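Local coordinates for protein C-C motif chemokine 1 (Homo sapiens, PDB 4OIJ) that acts as a chemokine that binds the receptor CCR8 and attracts monocytes but not neutrophils, at the interface of chains A and B. Numbering follows the deposited sequence. Chains: chain A/B, C-C motif chemokine 1.

The interface of chains A and B. Residues chain A 8-9, 11, 13, 34-35; chain B 11, 13.
A:Ser9 and B:Cys11 face each other in an antiparallel beta bridge between the N-terminal strands, residues 9-11, of the two copies. Two backbone hydrogen bonds form the bridge. A:Ser9 N donates to B:Cys11 O at 2.6 Å. In return, B:Cys11 N donates to the carbonyl A:Ser9 O at 2.9 Å. Both bonds are almost straight at the hydrogen.

A water molecule adds a polar link. It lies 2.5 Å from the hydroxyl A:Ser9 OG and 2.9 Å from the backbone B:Phe13 N. A:Ser9 OG stands beside its own backbone N (chi1 -56°), on the side facing B:Phe13.

The apolar part centres on the B:Phe13 ring. Its CD2 and CE2 atoms point into chain A. A:Ile34 CG2 lies off the ring plane, 3.7 Å from CD2, and A:Cys35 CB lies on the same side, near CE2. A:Ile34 CG1 is anti to its backbone N (chi1 -170°), and the branch crosses the phenylalanine at an angle, its CD1 end 4.0 Å from B:Phe13 CB.

The A:Cys11-A:Cys35 disulfide, conserved in CC chemokines, forms part of the surface that receives the ring. The interface is two-fold symmetric, and A:Phe13 turns its own CE2 edge to B:Cys11 SG.

This pairing of N-terminal strands resembles the dimers of other CC chemokines. CCL1 is described as a monomer, so the contact may reflect crystal packing. Near the centre, A:Cys11 SG lies 3.9 Å from B:Cys11 SG, and at the edge of the B:Phe13 ring, in its plane, 3.7 Å from its CE2.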
loop_
_atom_site.group_PDB
_atom_site.type_symbol
_atom_site.label_atom_id
_atom_site.label_comp_id
_atom_site.label_asym_id
_atom_site.label_seq_id
_atom_site.Cartn_x
_atom_site.Cartn_y
_atom_site.Cartn_z
ATOM N N PHE A 8 -2.840 3.442 5.402
ATOM C CA PHE A 8 -2.281 2.117 5.538
ATOM C C PHE A 8 -0.796 2.259 5.337
ATOM O O PHE A 8 -0.328 3.271 4.791
ATOM C CB PHE A 8 -2.907 1.123 4.554
ATOM C CG PHE A 8 -2.772 1.513 3.106
ATOM C CD1 PHE A 8 -1.587 1.286 2.415
ATOM C CD2 PHE A 8 -3.816 2.154 2.442
ATOM C CE1 PHE A 8 -1.446 1.685 1.089
ATOM C CE2 PHE A 8 -3.677 2.547 1.103
ATOM C CZ PHE A 8 -2.494 2.319 0.441
ATOM N N SER A 9 -0.055 1.281 5.797
ATOM C CA SER A 9 1.388 1.312 5.647
ATOM C C SER A 9 1.723 0.485 4.411
ATOM O O SER A 9 1.040 -0.506 4.168
ATOM C CB SER A 9 2.063 0.683 6.877
ATOM O OG SER A 9 1.677 1.312 8.086
ATOM N N CYS A 11 4.336 -2.115 3.116
ATOM C CA CYS A 11 5.413 -2.941 3.652
ATOM C C CYS A 11 5.887 -3.977 2.657
ATOM O O CYS A 11 5.100 -4.454 1.834
ATOM C CB CYS A 11 4.993 -3.596 4.958
ATOM S SG CYS A 11 4.299 -2.443 6.167
ATOM N N PHE A 13 7.487 -7.515 2.753
ATOM C CA PHE A 13 7.916 -8.669 3.561
ATOM C C PHE A 13 8.545 -9.772 2.667
ATOM O O PHE A 13 9.059 -10.755 3.182
ATOM C CB PHE A 13 6.778 -9.191 4.429
ATOM C CG PHE A 13 6.223 -8.148 5.391
ATOM C CD1 PHE A 13 7.000 -7.660 6.442
ATOM C CD2 PHE A 13 4.908 -7.719 5.292
ATOM C CE1 PHE A 13 6.486 -6.733 7.332
ATOM C CE2 PHE A 13 4.395 -6.800 6.186
ATOM C CZ PHE A 13 5.185 -6.307 7.200
ATOM N N ILE A 34 7.297 2.456 9.973
ATOM C CA ILE A 34 6.906 1.491 11.026
ATOM C C ILE A 34 7.340 0.046 10.686
ATOM O O ILE A 34 7.624 -0.745 11.596
ATOM C CB ILE A 34 5.391 1.586 11.351
ATOM C CG1 ILE A 34 5.015 0.775 12.618
ATOM C CG2 ILE A 34 4.510 1.216 10.109
ATOM C CD1 ILE A 34 3.924 1.344 13.479
ATOM N N CYS A 35 7.386 -0.276 9.384
ATOM C CA CYS A 35 7.730 -1.610 8.877
ATOM C C CYS A 35 8.907 -1.520 7.887
ATOM O O CYS A 35 8.968 -2.331 6.957
ATOM C CB CYS A 35 6.497 -2.227 8.210
ATOM S SG CYS A 35 5.900 -1.313 6.755
ATOM N N CYS B 11 -0.641 -2.754 5.007
ATOM C CA CYS B 11 -0.834 -3.072 6.418
ATOM C C CYS B 11 -1.396 -1.929 7.205
ATOM O O CYS B 11 -1.133 -0.768 6.881
ATOM C CB CYS B 11 0.457 -3.580 7.044
ATOM S SG CYS B 11 1.273 -4.887 6.091
ATOM N N PHE B 13 -1.301 -0.667 10.877
ATOM C CA PHE B 13 -0.754 -0.814 12.234
ATOM C C PHE B 13 -1.362 0.251 13.196
ATOM O O PHE B 13 -1.134 0.191 14.403
ATOM C CB PHE B 13 0.763 -0.788 12.219
ATOM C CG PHE B 13 1.377 -1.886 11.367
ATOM C CD1 PHE B 13 1.256 -3.225 11.733
ATOM C CD2 PHE B 13 2.133 -1.575 10.243
ATOM C CE1 PHE B 13 1.826 -4.227 10.959
ATOM C CE2 PHE B 13 2.722 -2.573 9.488
ATOM C CZ PHE B 13 2.573 -3.896 9.849
HETATM O O HOH W 1 -0.339 1.708 9.425
#